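Local coordinates for protein PspGI restriction endonuclease (Pyrococcus sp. GI-H, PDB 3BM3) that binds DNA as a two-subunit restriction endonuclease, with base flipping, and probably cuts it at a specific site, at residues Phe196-Ala201 with Leu222-Ile226; Ala174-Arg178 with Asn207-Arg211. The protein carries 2 engineered substitutions. All coordinates share one frame; numbering follows the deposited sequence. Where two conformers were deposited one is given.

Contact 1 of 2, residues Phe196-Ala201 with Leu222-Ile226; sequences FTIYSA and LIEEI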
# COMPACT_ATOMS: atom_id res chain seq x y z
N PHE C 196 -5.68 -3.28 13.43
CA PHE C 196 -4.63 -4.20 13.03
C PHE C 196 -5.13 -5.64 13.19
O PHE C 196 -5.67 -5.98 14.22
CB PHE C 196 -3.41 -3.95 13.89
CG PHE C 196 -2.20 -4.71 13.44
CD1 PHE C 196 -1.54 -4.37 12.28
CD2 PHE C 196 -1.76 -5.80 14.15
CE1 PHE C 196 -0.42 -5.07 11.87
CE2 PHE C 196 -0.66 -6.49 13.74
CZ PHE C 196 0.02 -6.13 12.64
N THR C 197 -4.93 -6.48 12.18
CA THR C 197 -5.53 -7.81 12.15
C THR C 197 -4.61 -8.92 12.64
O THR C 197 -3.39 -8.85 12.53
CB THR C 197 -5.97 -8.19 10.73
OG1 THR C 197 -4.80 -8.49 9.95
CG2 THR C 197 -6.76 -7.03 10.09
N ILE C 198 -5.24 -9.97 13.16
CA ILE C 198 -4.50 -11.16 13.60
C ILE C 198 -3.76 -11.80 12.45
O ILE C 198 -2.62 -12.18 12.61
CB ILE C 198 -5.44 -12.16 14.28
CG1 ILE C 198 -4.69 -13.40 14.75
CG2 ILE C 198 -6.54 -12.60 13.33
CD1 ILE C 198 -5.62 -14.42 15.50
N TYR C 199 -4.39 -11.90 11.30
CA TYR C 199 -3.74 -12.55 10.16
C TYR C 199 -2.45 -11.81 9.85
O TYR C 199 -1.42 -12.43 9.63
CB TYR C 199 -4.61 -12.62 8.93
CG TYR C 199 -3.91 -13.22 7.76
CD1 TYR C 199 -3.65 -14.57 7.70
CD2 TYR C 199 -3.53 -12.43 6.66
CE1 TYR C 199 -2.98 -15.12 6.62
CE2 TYR C 199 -2.90 -12.97 5.59
CZ TYR C 199 -2.61 -14.32 5.56
OH TYR C 199 -1.98 -14.84 4.46
N SER C 200 -2.52 -10.47 9.82
CA SER C 200 -1.35 -9.71 9.43
C SER C 200 -0.21 -9.98 10.40
O SER C 200 0.93 -10.14 9.98
CB SER C 200 -1.69 -8.23 9.29
OG SER C 200 -1.92 -7.61 10.52
N ALA C 201 -0.55 -10.07 11.68
CA ALA C 201 0.48 -10.30 12.72
C ALA C 201 1.13 -11.66 12.49
O ALA C 201 2.36 -11.80 12.41
CB ALA C 201 -0.15 -10.21 14.11
N LEU C 222 -6.22 -8.07 20.34
CA LEU C 222 -5.52 -8.86 19.35
C LEU C 222 -5.04 -10.15 19.96
O LEU C 222 -5.24 -11.22 19.38
CB LEU C 222 -4.35 -8.06 18.73
CG LEU C 222 -3.43 -8.92 17.86
CD1 LEU C 222 -4.21 -9.56 16.70
CD2 LEU C 222 -2.24 -8.11 17.39
N ILE C 223 -4.44 -10.06 21.14
CA ILE C 223 -3.98 -11.25 21.84
C ILE C 223 -5.17 -12.16 22.18
O ILE C 223 -5.08 -13.39 22.04
CB ILE C 223 -3.17 -10.87 23.09
CG1 ILE C 223 -1.88 -10.11 22.73
CG2 ILE C 223 -2.84 -12.12 23.94
CD1 ILE C 223 -0.99 -10.78 21.71
N GLU C 224 -6.30 -11.57 22.56
CA GLU C 224 -7.48 -12.36 22.88
C GLU C 224 -7.95 -13.15 21.66
O GLU C 224 -8.30 -14.32 21.77
CB GLU C 224 -8.61 -11.45 23.38
CG GLU C 224 -9.85 -12.22 23.84
CD GLU C 224 -9.50 -13.31 24.84
OE1 GLU C 224 -8.70 -13.01 25.74
OE2 GLU C 224 -10.04 -14.45 24.72
N GLU C 225 -7.95 -12.50 20.49
CA GLU C 225 -8.29 -13.19 19.25
C GLU C 225 -7.36 -14.37 19.02
O GLU C 225 -7.81 -15.46 18.66
CB GLU C 225 -8.21 -12.26 18.06
CG GLU C 225 -9.31 -11.28 17.96
CD GLU C 225 -9.21 -10.48 16.69
OE1 GLU C 225 -8.85 -11.06 15.64
OE2 GLU C 225 -9.50 -9.27 16.73
N ILE C 226 -6.07 -14.15 19.21
CA ILE C 226 -5.09 -15.21 19.07
C ILE C 226 -5.42 -16.37 20.02
O ILE C 226 -5.45 -17.54 19.62
CB ILE C 226 -3.67 -14.64 19.27
CG1 ILE C 226 -3.32 -13.74 18.08
CG2 ILE C 226 -2.65 -15.75 19.45
CD1 ILE C 226 -1.98 -12.98 18.18
O HOH W 1 -8.00 -9.54 13.55
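Ile198 sends CG1 away from its own backbone N (chi1 -180°) and stays extended to CD1, which brings that methyl against Ile226. Leu222 also holds CG trans to its backbone N, with chi1 170°, and its two methyls part. CD1 of Ile198 lies 3.5 Å from CG1 of Ile226. Methyl CD1 of Leu222 presses on the backbone of the first helical turn, 3.5 Å from CA of Ile198. The other methyl, CD2, meets the rim of the Phe196 ring near its plane, 4.0 Å from CD2 of Phe196. Ile243 of strand 243-245 touches Ala201, Leu222 and Ile226.

The polar link runs through one water. It accepts from N of Ile198 at 2.8 Å and donates to OE1 of Glu225 at 2.7 Å. The other carboxylate oxygen of Glu225 forms a salt bridge with Arg218. Thr197 is the N-cap of helix 198-206: its OG1 accepts from N of Ser200 at 3.0 Å. Ser200 OG bonds back to O of Thr197 and sits above one face of the Phe196 ring, offset toward its rim. Thr197 also packs on a phosphate of the bound DNA. The two helices are thus joined by apolar packing, while water and Glu225 serve a backbone N-H at the capped helix start; the carboxylate, though shared with Arg218, would probably suit that positive end.

Contact 2 of 2, residues Ala174-Arg178 with Asn207-Arg211; sequences AQILR and NGIDR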
# COMPACT_ATOMS: atom_id res chain seq x y z
N ALA C 174 11.17 -6.87 3.97
CA ALA C 174 11.91 -7.84 4.78
C ALA C 174 12.50 -8.91 3.87
O ALA C 174 13.65 -9.33 4.05
CB ALA C 174 10.99 -8.46 5.85
N GLN C 175 11.73 -9.35 2.88
CA GLN C 175 12.21 -10.41 1.99
C GLN C 175 13.39 -9.90 1.18
O GLN C 175 14.41 -10.56 1.06
CB GLN C 175 11.07 -10.86 1.07
CG GLN C 175 11.51 -11.55 -0.22
CD GLN C 175 12.36 -12.78 0.01
OE1 GLN C 175 12.26 -13.42 1.09
NE2 GLN C 175 13.23 -13.12 -0.99
N ILE C 176 13.26 -8.70 0.64
CA ILE C 176 14.33 -8.11 -0.14
C ILE C 176 15.61 -8.01 0.69
O ILE C 176 16.69 -8.38 0.24
CB ILE C 176 13.93 -6.76 -0.70
CG1 ILE C 176 12.78 -6.96 -1.70
CG2 ILE C 176 15.10 -6.07 -1.41
CD1 ILE C 176 12.03 -5.63 -1.98
N LEU C 177 15.46 -7.56 1.93
CA LEU C 177 16.59 -7.39 2.85
C LEU C 177 17.17 -8.73 3.30
O LEU C 177 18.39 -8.89 3.33
CB LEU C 177 16.13 -6.58 4.04
CG LEU C 177 15.95 -5.10 3.69
CD1 LEU C 177 15.23 -4.39 4.84
CD2 LEU C 177 17.29 -4.43 3.34
N ARG C 178 16.31 -9.68 3.59
CA ARG C 178 16.76 -11.02 3.98
C ARG C 178 17.47 -11.72 2.85
O ARG C 178 18.47 -12.45 3.07
CB ARG C 178 15.61 -11.85 4.50
CG ARG C 178 15.23 -11.40 5.84
CD ARG C 178 14.17 -12.24 6.48
NE ARG C 178 13.71 -11.48 7.64
CZ ARG C 178 14.33 -11.45 8.83
NH1 ARG C 178 15.43 -12.18 9.06
NH2 ARG C 178 13.85 -10.70 9.81
N ASN C 207 6.89 -14.75 8.20
CA ASN C 207 7.41 -14.34 6.90
C ASN C 207 8.35 -13.14 6.96
O ASN C 207 8.30 -12.25 6.11
CB ASN C 207 6.26 -14.13 5.93
CG ASN C 207 5.60 -15.41 5.57
OD1 ASN C 207 6.13 -16.17 4.77
ND2 ASN C 207 4.48 -15.70 6.19
N GLY C 208 9.26 -13.18 7.92
CA GLY C 208 10.40 -12.30 7.91
C GLY C 208 10.38 -11.09 8.81
O GLY C 208 11.35 -10.33 8.86
N ILE C 209 9.29 -10.94 9.55
CA ILE C 209 9.18 -9.87 10.51
C ILE C 209 9.42 -10.50 11.87
O ILE C 209 8.75 -11.46 12.24
CB ILE C 209 7.84 -9.15 10.43
CG1 ILE C 209 7.75 -8.34 9.13
CG2 ILE C 209 7.68 -8.20 11.59
CD1 ILE C 209 7.46 -9.11 7.96
N ASP C 210 10.40 -9.97 12.58
CA ASP C 210 10.77 -10.55 13.87
C ASP C 210 9.87 -10.22 15.01
O ASP C 210 9.70 -11.03 15.90
CB ASP C 210 12.19 -10.16 14.24
CG ASP C 210 13.14 -10.67 13.25
OD1 ASP C 210 13.34 -11.92 13.22
OD2 ASP C 210 13.60 -9.88 12.43
N ARG C 211 9.34 -8.99 14.99
CA ARG C 211 8.53 -8.44 16.08
C ARG C 211 7.47 -7.53 15.47
O ARG C 211 7.77 -6.76 14.54
CB ARG C 211 9.38 -7.67 17.09
CG ARG C 211 10.52 -8.48 17.68
CD ARG C 211 11.29 -7.72 18.73
NE ARG C 211 10.60 -7.54 20.00
CZ ARG C 211 10.48 -8.46 20.96
NH1 ARG C 211 10.92 -9.69 20.79
NH2 ARG C 211 9.85 -8.14 22.09
O HOH W 2 15.61 -12.54 12.08
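Arg178 reaches from helix 167-181 to the loop before strand 211-214 and grips the carbonyl O of Gly208 with two nitrogens. Extended from CG to NE, its chain carries NE and NH2 to that one oxygen, a side-on grip. NE lies 2.9 Å from O of Gly208, in the carbonyl plane and on a lone pair. NH2 is 2.7 Å from the same O of Gly208 but stands above that plane. Both bonds are bent, at 135° and 139°.

The tight part is at Gly208. CB of Ala174 lies 3.6 Å from O of Gly208, and NE of Arg178 is 3.4 Å from CA of Gly208. Ile209 makes a looser apolar touch, CD1 to CB of Ala174 at 4.2 Å.

The polar side is looser and holds a water. NH2 of Arg178 makes a salt bridge to OD2 of Asp210 at 2.8 Å, edge-on to the guanidinium, but the hydrogen bond is weak. The carboxylate is turned 69° from the guanidinium. A water accepts from NH1 of Arg178 at 3.0 Å and lies 2.6 Å from OD1 of Asp210. A methionine in place of Arg178 would probably leave the Gly208 carbonyl without these two donors and Asp210 without its charged mate.

Asp210 OD2 also accepts from N of Phe187. Gln175 NE2 bonds to Asn207 OD1 of the second subunit, and the reverse, at the dimer interface. The contact ties helix 167-181 to the loop between helix 198-206 and strand 211-214, beside strand 186-191 of a mixed sheet consistent with the PDDEXK clan.

After the long N-terminal helices and the first strands, the chain reaches helix 167-181, where residues 174-178 form one half of contact 2. It runs on through strand 186-191 to residues 196-201, the first half of contact 1. Helix 198-206 leads to residues 207-211, which close contact 2 over 28 intervening residues. Strand 211-214 and helix 216-227 follow, and residues 222-226 close contact 1 over 20. The two loops therefore cross, and neither nests in the other. Helix 198-206 bridges them: contact 1 joins its start to helix 216-227, and contact 2 joins the loop after it to helix 167-181. Their centres are 19 Å apart, and they do not touch.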